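Local coordinates for protein TRAP-T family transporter, DctP (Periplasmic binding) subunit (PDB 4PF8) that probably captures sugar acids in the periplasm for uptake by a TRAP transporter, and binds beta-D-galacturonate, at residues V96-F108 with F296-L308. Numbering follows the deposited sequence. Where two conformers were deposited one is given.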
ATOM      1  N   VAL A  96      10.802  -7.929   4.825  1.00 12.89           N
ATOM      2  CA  VAL A  96      10.021  -8.795   5.699  1.00 12.32           C
ATOM      3  C   VAL A  96       9.252  -9.818   4.862  1.00 12.32           C
ATOM      4  O   VAL A  96       8.115  -9.589   4.461  1.00 12.31           O
ATOM      5  CB  VAL A  96       9.041  -7.972   6.554  1.00 11.78           C
ATOM      6  CG1 VAL A  96       8.414  -8.880   7.613  1.00 13.68           C
ATOM      7  CG2 VAL A  96       9.777  -6.784   7.171  1.00 16.15           C
ATOM      8  N   PRO A  97       9.886 -10.956   4.579  1.00 15.25           N
ATOM      9  CA  PRO A  97       9.296 -11.902   3.623  1.00 17.80           C
ATOM     10  C   PRO A  97       7.854 -12.338   3.933  1.00 15.91           C
ATOM     11  O   PRO A  97       7.083 -12.550   2.994  1.00 13.33           O
ATOM     12  CB  PRO A  97      10.269 -13.081   3.673  1.00 19.48           C
ATOM     13  CG  PRO A  97      11.602 -12.422   3.987  1.00 25.03           C
ATOM     14  CD  PRO A  97      11.275 -11.308   4.926  1.00 17.90           C
ATOM     15  N   ALA A  98       7.482 -12.440   5.209  1.00 16.91           N
ATOM     16  CA  ALA A  98       6.118 -12.855   5.551  1.00 17.79           C
ATOM     17  C   ALA A  98       5.060 -11.942   4.932  1.00 15.50           C
ATOM     18  O   ALA A  98       3.953 -12.387   4.588  1.00 16.48           O
ATOM     19  CB  ALA A  98       5.939 -12.914   7.060  1.00 19.37           C
ATOM     20  N   THR A  99       5.393 -10.672   4.746  1.00 11.93           N
ATOM     21  CA  THR A  99       4.402  -9.729   4.267  1.00  9.76           C
ATOM     22  C   THR A  99       4.085  -9.916   2.785  1.00 10.56           C
ATOM     23  O   THR A  99       3.163  -9.304   2.306  1.00 10.65           O
ATOM     24  CB  THR A  99       4.784  -8.253   4.511  1.00 12.05           C
ATOM     25  OG1 THR A  99       5.956  -7.916   3.755  1.00 11.96           O
ATOM     26  CG2 THR A  99       5.011  -8.011   5.987  1.00 13.96           C
ATOM     27  N   ASN A 100       4.833 -10.752   2.068  1.00 10.18           N
ATOM     28  CA  ASN A 100       4.485 -10.980   0.663  1.00 10.04           C
ATOM     29  C   ASN A 100       3.076 -11.507   0.490  1.00 10.84           C
ATOM     30  O   ASN A 100       2.459 -11.285  -0.532  1.00  9.67           O
ATOM     31  CB  ASN A 100       5.473 -11.926  -0.023  1.00 11.66           C
ATOM     32  CG  ASN A 100       6.770 -11.255  -0.349  1.00 14.18           C
ATOM     33  OD1 ASN A 100       6.799 -10.288  -1.103  1.00 13.59           O
ATOM     34  ND2 ASN A 100       7.856 -11.742   0.232  1.00 19.46           N
ATOM     35  N   VAL A 101       2.561 -12.202   1.498  0.55 10.84           N
ATOM     36  CA  VAL A 101       1.247 -12.830   1.384  0.55 10.06           C
ATOM     37  C   VAL A 101       0.111 -11.850   1.074  0.55 10.64           C
ATOM     38  O   VAL A 101      -0.864 -12.226   0.442  0.55 11.09           O
ATOM     39  CB  VAL A 101       0.894 -13.647   2.649  0.55 11.29           C
ATOM     40  CG1 VAL A 101       1.936 -14.730   2.887  0.55 27.31           C
ATOM     41  CG2 VAL A 101       0.757 -12.733   3.871  0.55 10.47           C
ATOM     42  N   VAL A 102       0.212 -10.602   1.519  1.00  9.55           N
ATOM     43  CA  VAL A 102      -0.850  -9.623   1.259  1.00 10.32           C
ATOM     44  C   VAL A 102      -0.736  -8.994  -0.121  1.00 15.63           C
ATOM     45  O   VAL A 102      -1.653  -8.307  -0.572  1.00 15.09           O
ATOM     46  CB  VAL A 102      -0.913  -8.487   2.315  1.00 12.12           C
ATOM     47  CG1 VAL A 102      -1.063  -9.079   3.686  1.00 12.37           C
ATOM     48  CG2 VAL A 102       0.319  -7.567   2.209  1.00 12.01           C
ATOM     49  N   SER A 103       0.372  -9.248  -0.804  1.00 10.49           N
ATOM     50  CA  SER A 103       0.576  -8.761  -2.167  1.00  9.84           C
ATOM     51  C   SER A 103       0.187  -9.777  -3.239  1.00  9.96           C
ATOM     52  O   SER A 103       0.426  -9.568  -4.427  1.00 12.59           O
ATOM     53  CB  SER A 103       2.025  -8.346  -2.363  1.00 17.53           C
ATOM     54  OG  SER A 103       2.258  -7.142  -1.675  1.00 15.91           O
ATOM     55  N   LEU A 104      -0.405 -10.888  -2.814  1.00  8.30           N
ATOM     56  CA  LEU A 104      -0.888 -11.867  -3.777  1.00  8.65           C
ATOM     57  C   LEU A 104      -2.201 -11.366  -4.360  1.00  8.21           C
ATOM     58  O   LEU A 104      -3.032 -10.856  -3.644  1.00  8.71           O
ATOM     59  CB  LEU A 104      -1.071 -13.217  -3.081  1.00 10.82           C
ATOM     60  CG  LEU A 104       0.245 -13.925  -2.739  1.00 10.01           C
ATOM     61  CD1 LEU A 104      -0.010 -15.071  -1.790  1.00 11.38           C
ATOM     62  CD2 LEU A 104       0.935 -14.441  -4.003  1.00 13.82           C
ATOM     63  N   PRO A 105      -2.379 -11.500  -5.680  1.00  8.94           N
ATOM     64  CA  PRO A 105      -3.580 -10.940  -6.290  1.00 12.05           C
ATOM     65  C   PRO A 105      -4.833 -11.671  -5.806  1.00 10.27           C
ATOM     66  O   PRO A 105      -4.841 -12.891  -5.694  1.00 10.77           O
ATOM     67  CB  PRO A 105      -3.372 -11.161  -7.801  1.00 13.81           C
ATOM     68  CG  PRO A 105      -2.185 -12.030  -7.943  1.00 22.98           C
ATOM     69  CD  PRO A 105      -1.404 -12.011  -6.643  1.00 11.92           C
ATOM     70  N   PHE A 106      -5.860 -10.892  -5.504  1.00  8.84           N
ATOM     71  CA  PHE A 106      -7.158 -11.400  -5.076  1.00  9.59           C
ATOM     72  C   PHE A 106      -7.098 -12.238  -3.803  1.00 11.37           C
ATOM     73  O   PHE A 106      -7.991 -13.044  -3.554  1.00 13.19           O
ATOM     74  CB  PHE A 106      -7.820 -12.199  -6.213  1.00 11.48           C
ATOM     75  CG  PHE A 106      -8.022 -11.412  -7.476  1.00  8.65           C
ATOM     76  CD1 PHE A 106      -8.990 -10.430  -7.559  1.00 10.98           C
ATOM     77  CD2 PHE A 106      -7.224 -11.649  -8.585  1.00 10.79           C
ATOM     78  CE1 PHE A 106      -9.197  -9.706  -8.738  1.00 12.00           C
ATOM     79  CE2 PHE A 106      -7.422 -10.928  -9.740  1.00 10.05           C
ATOM     80  CZ  PHE A 106      -8.412  -9.954  -9.813  1.00 11.33           C
ATOM     81  N   VAL A 107      -6.071 -12.045  -2.978  1.00  8.54           N
ATOM     82  CA  VAL A 107      -5.928 -12.864  -1.777  1.00  9.95           C
ATOM     83  C   VAL A 107      -7.013 -12.510  -0.749  1.00 11.27           C
ATOM     84  O   VAL A 107      -7.471 -13.382  -0.011  1.00 14.15           O
ATOM     85  CB  VAL A 107      -4.479 -12.785  -1.190  1.00 10.26           C
ATOM     86  CG1 VAL A 107      -4.243 -11.490  -0.445  1.00 11.95           C
ATOM     87  CG2 VAL A 107      -4.195 -13.977  -0.294  1.00 13.63           C
ATOM     88  N   PHE A 108      -7.412 -11.241  -0.714  1.00  8.68           N
ATOM     89  CA  PHE A 108      -8.523 -10.776   0.122  1.00  8.97           C
ATOM     90  C   PHE A 108      -9.801 -10.753  -0.722  1.00 11.13           C
ATOM     91  O   PHE A 108      -9.790 -10.345  -1.910  1.00 13.27           O
ATOM     92  CB  PHE A 108      -8.264  -9.367   0.661  1.00  9.25           C
ATOM     93  CG  PHE A 108      -7.111  -9.264   1.632  1.00  9.05           C
ATOM     94  CD1 PHE A 108      -7.215  -9.756   2.914  1.00 12.07           C
ATOM     95  CD2 PHE A 108      -5.936  -8.667   1.246  1.00  9.65           C
ATOM     96  CE1 PHE A 108      -6.179  -9.662   3.798  1.00 11.70           C
ATOM     97  CE2 PHE A 108      -4.879  -8.568   2.114  1.00  9.25           C
ATOM     98  CZ  PHE A 108      -4.990  -9.057   3.403  1.00 10.96           C
ATOM     99  N   PHE A 296      -9.586 -12.768 -14.720  1.00 14.50           N
ATOM    100  CA  PHE A 296      -8.416 -12.190 -14.081  1.00 13.45           C
ATOM    101  C   PHE A 296      -7.915 -13.067 -12.954  1.00 13.74           C
ATOM    102  O   PHE A 296      -6.700 -13.231 -12.798  1.00 14.01           O
ATOM    103  CB  PHE A 296      -8.701 -10.771 -13.564  1.00 13.03           C
ATOM    104  CG  PHE A 296      -8.762  -9.753 -14.660  1.00 12.22           C
ATOM    105  CD1 PHE A 296      -7.619  -9.153 -15.133  1.00 12.45           C
ATOM    106  CD2 PHE A 296      -9.973  -9.413 -15.226  1.00 13.13           C
ATOM    107  CE1 PHE A 296      -7.687  -8.232 -16.162  1.00 15.30           C
ATOM    108  CE2 PHE A 296     -10.044  -8.492 -16.241  1.00 18.49           C
ATOM    109  CZ  PHE A 296      -8.911  -7.904 -16.708  1.00 18.03           C
ATOM    110  N   GLN A 297      -8.835 -13.625 -12.175  1.00 14.51           N
ATOM    111  CA  GLN A 297      -8.445 -14.494 -11.080  1.00 15.08           C
ATOM    112  C   GLN A 297      -7.705 -15.720 -11.615  1.00 15.76           C
ATOM    113  O   GLN A 297      -6.660 -16.102 -11.081  1.00 18.16           O
ATOM    114  CB  GLN A 297      -9.657 -14.904 -10.266  1.00 16.88           C
ATOM    115  CG  GLN A 297     -10.240 -13.737  -9.496  1.00 16.96           C
ATOM    116  CD  GLN A 297     -11.494 -14.128  -8.786  1.00 28.16           C
ATOM    117  OE1 GLN A 297     -12.336 -14.834  -9.347  1.00 30.17           O
ATOM    118  NE2 GLN A 297     -11.624 -13.701  -7.546  1.00 33.62           N
ATOM    119  N   GLU A 298      -8.234 -16.324 -12.673  1.00 16.56           N
ATOM    120  CA  GLU A 298      -7.599 -17.508 -13.256  1.00 17.50           C
ATOM    121  C   GLU A 298      -6.221 -17.172 -13.805  1.00 16.93           C
ATOM    122  O   GLU A 298      -5.295 -17.977 -13.706  1.00 17.75           O
ATOM    123  CB  GLU A 298      -8.472 -18.097 -14.366  1.00 21.38           C
ATOM    124  CG  GLU A 298      -9.753 -18.771 -13.889  1.00 31.96           C
ATOM    125  CD  GLU A 298     -10.474 -19.516 -15.006  1.00 44.28           C
ATOM    126  OE1 GLU A 298      -9.895 -19.649 -16.109  1.00 50.38           O
ATOM    127  OE2 GLU A 298     -11.618 -19.974 -14.777  1.00 48.29           O
ATOM    128  N   ALA A 299      -6.087 -15.979 -14.376  1.00 17.13           N
ATOM    129  CA  ALA A 299      -4.828 -15.559 -14.970  1.00 16.90           C
ATOM    130  C   ALA A 299      -3.741 -15.435 -13.918  1.00 17.78           C
ATOM    131  O   ALA A 299      -2.566 -15.527 -14.259  1.00 20.08           O
ATOM    132  CB  ALA A 299      -4.993 -14.241 -15.686  1.00 18.40           C
HETATM  133  N   MSE A 300      -4.137 -15.254 -12.656  1.00 14.86           N
HETATM  134  CA  MSE A 300      -3.184 -15.108 -11.546  1.00 14.22           C
HETATM  135  C   MSE A 300      -2.769 -16.372 -10.849  1.00 16.15           C
HETATM  136  O   MSE A 300      -1.956 -16.300  -9.932  1.00 19.43           O
HETATM  137  CB  MSE A 300      -3.768 -14.219 -10.455  1.00 19.87           C
HETATM  138  CG  MSE A 300      -4.103 -12.866 -10.916  1.00 15.96           C
HETATM  139 SE   MSE A 300      -2.560 -11.866 -11.463  0.79 18.34          SE
HETATM  140  CE  MSE A 300      -3.642 -10.230 -11.412  1.00 17.53           C
ATOM    141  N   VAL A 301      -3.310 -17.513 -11.233  1.00 20.15           N
ATOM    142  CA  VAL A 301      -2.916 -18.751 -10.579  1.00 22.17           C
ATOM    143  C   VAL A 301      -1.378 -18.908 -10.555  1.00 26.98           C
ATOM    144  O   VAL A 301      -0.803 -19.299  -9.537  1.00 19.84           O
ATOM    145  CB  VAL A 301      -3.600 -19.968 -11.226  1.00 23.55           C
ATOM    146  CG1 VAL A 301      -2.911 -21.271 -10.813  1.00 27.75           C
ATOM    147  CG2 VAL A 301      -5.083 -19.984 -10.870  1.00 25.74           C
ATOM    148  N   PRO A 302      -0.696 -18.576 -11.664  1.00 18.75           N
ATOM    149  CA  PRO A 302       0.754 -18.826 -11.681  1.00 19.27           C
ATOM    150  C   PRO A 302       1.559 -18.016 -10.658  1.00 17.43           C
ATOM    151  O   PRO A 302       2.609 -18.466 -10.203  1.00 18.21           O
ATOM    152  CB  PRO A 302       1.156 -18.458 -13.115  1.00 18.38           C
ATOM    153  CG  PRO A 302      -0.077 -18.643 -13.919  1.00 18.27           C
ATOM    154  CD  PRO A 302      -1.227 -18.281 -13.005  1.00 20.21           C
ATOM    155  N   VAL A 303       1.056 -16.849 -10.281  1.00 16.12           N
ATOM    156  CA  VAL A 303       1.717 -16.020  -9.283  1.00 15.48           C
ATOM    157  C   VAL A 303       1.739 -16.759  -7.949  1.00 16.29           C
ATOM    158  O   VAL A 303       2.736 -16.725  -7.244  1.00 16.62           O
ATOM    159  CB  VAL A 303       0.991 -14.676  -9.117  1.00 17.43           C
ATOM    160  CG1 VAL A 303       1.632 -13.870  -8.041  1.00 16.12           C
ATOM    161  CG2 VAL A 303       0.991 -13.917 -10.444  1.00 22.03           C
ATOM    162  N   TYR A 304       0.620 -17.384  -7.595  1.00 16.72           N
ATOM    163  CA  TYR A 304       0.545 -18.192  -6.370  1.00 17.75           C
ATOM    164  C   TYR A 304       1.457 -19.403  -6.464  1.00 19.23           C
ATOM    165  O   TYR A 304       2.207 -19.715  -5.532  1.00 19.96           O
ATOM    166  CB  TYR A 304      -0.889 -18.671  -6.141  1.00 18.14           C
ATOM    167  CG  TYR A 304      -1.809 -17.618  -5.535  1.00 17.15           C
ATOM    168  CD1 TYR A 304      -2.403 -16.651  -6.327  1.00 16.02           C
ATOM    169  CD2 TYR A 304      -2.091 -17.615  -4.179  1.00 17.55           C
ATOM    170  CE1 TYR A 304      -3.243 -15.685  -5.783  1.00 15.30           C
ATOM    171  CE2 TYR A 304      -2.931 -16.658  -3.628  1.00 16.84           C
ATOM    172  CZ  TYR A 304      -3.515 -15.708  -4.435  1.00 15.74           C
ATOM    173  OH  TYR A 304      -4.353 -14.756  -3.876  1.00 15.22           O
ATOM    174  N   GLU A 305       1.395 -20.094  -7.596  1.00 19.82           N
ATOM    175  CA  GLU A 305       2.209 -21.289  -7.775  1.00 21.44           C
ATOM    176  C   GLU A 305       3.684 -20.946  -7.626  1.00 21.55           C
ATOM    177  O   GLU A 305       4.426 -21.671  -6.979  1.00 22.83           O
ATOM    178  CB  GLU A 305       1.947 -21.927  -9.139  1.00 22.03           C
ATOM    179  CG  GLU A 305       0.513 -22.373  -9.340  1.00 26.48           C
ATOM    180  CD  GLU A 305       0.158 -23.609  -8.542  1.00 37.95           C
ATOM    181  OE1 GLU A 305       1.042 -24.131  -7.826  1.00 45.43           O
ATOM    182  OE2 GLU A 305      -1.006 -24.060  -8.637  1.00 45.73           O
ATOM    183  N   LYS A 306       4.093 -19.831  -8.212  1.00 20.35           N
ATOM    184  CA  LYS A 306       5.487 -19.421  -8.187  1.00 20.54           C
ATOM    185  C   LYS A 306       5.923 -19.043  -6.781  1.00 20.48           C
ATOM    186  O   LYS A 306       6.959 -19.473  -6.300  1.00 22.50           O
ATOM    187  CB  LYS A 306       5.708 -18.216  -9.084  1.00 19.28           C
ATOM    188  CG  LYS A 306       7.197 -17.914  -9.288  1.00 21.72           C
ATOM    189  CD  LYS A 306       7.417 -16.544  -9.867  1.00 23.69           C
ATOM    190  CE  LYS A 306       6.516 -16.282 -11.044  1.00 27.72           C
ATOM    191  NZ  LYS A 306       6.826 -14.953 -11.593  1.00 35.46           N
ATOM    192  N   TYR A 307       5.122 -18.209  -6.141  1.00 19.26           N
ATOM    193  CA  TYR A 307       5.462 -17.765  -4.800  1.00 19.22           C
ATOM    194  C   TYR A 307       5.671 -18.962  -3.882  1.00 23.03           C
ATOM    195  O   TYR A 307       6.672 -19.056  -3.144  1.00 21.90           O
ATOM    196  CB  TYR A 307       4.373 -16.834  -4.250  1.00 17.92           C
ATOM    197  CG  TYR A 307       4.740 -16.378  -2.866  1.00 18.03           C
ATOM    198  CD1 TYR A 307       5.874 -15.603  -2.658  1.00 21.46           C
ATOM    199  CD2 TYR A 307       3.998 -16.772  -1.774  1.00 18.55           C
ATOM    200  CE1 TYR A 307       6.250 -15.215  -1.385  1.00 22.22           C
ATOM    201  CE2 TYR A 307       4.368 -16.386  -0.476  1.00 18.87           C
ATOM    202  CZ  TYR A 307       5.489 -15.607  -0.299  1.00 19.28           C
ATOM    203  OH  TYR A 307       5.864 -15.231   0.983  1.00 21.78           O
ATOM    204  N   LEU A 308       4.733 -19.894  -3.907  1.00 22.05           N
ATOM    205  CA  LEU A 308       4.816 -21.019  -2.986  1.00 31.13           C
ATOM    206  C   LEU A 308       5.869 -22.049  -3.390  1.00 34.58           C
ATOM    207  O   LEU A 308       6.343 -22.816  -2.550  1.00 34.55           O
ATOM    208  CB  LEU A 308       3.440 -21.657  -2.820  1.00 27.47           C
ATOM    209  CG  LEU A 308       2.495 -20.692  -2.107  1.00 34.61           C
ATOM    210  CD1 LEU A 308       1.100 -21.258  -1.995  1.00 35.51           C
ATOM    211  CD2 LEU A 308       3.046 -20.350  -0.734  1.00 36.89           C
TER
HETATM  212  O   HOH W   1       8.299 -14.821   1.297  1.00 36.17           O
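P105 is the bump that enters the notch between M300 and V303: its CG lies 3.5 Å from SE of selenomethionine M300, its CD 3.8 Å from V303 CG1. The bend of M300 at chi2 (-65°) curls its chain along the proline, bringing CG, SE and CE against the ring. L104 fills the next hollow, with CD2 over one face of the Y304 ring, flanked by V303 CG1 and Y307 CB, and CD1 beyond the rim near CE2. L104 to V107 form a type II beta turn, and Y304 braces it from the helix side: its OH donates to P105 O at 2.6 Å, 40° above the carbonyl plane, with V107 CB 3.3 Å from the same hydroxyl. A phenylalanine at Y304 would probably leave P105 O without this donor and the turn less firmly held. In this two-lobed solute-binding fold the contact joins the loop before helix 111-118 to helices 293-299 and 301-310; M177 of helix 172-179 touches both P105 and M300. The F106 ring receives Q297 CG 3.8 Å from its centroid, 11° off the normal, a CH-pi contact. Y307 OH and N100 ND2 share a water, and N171 binds N100 OD1.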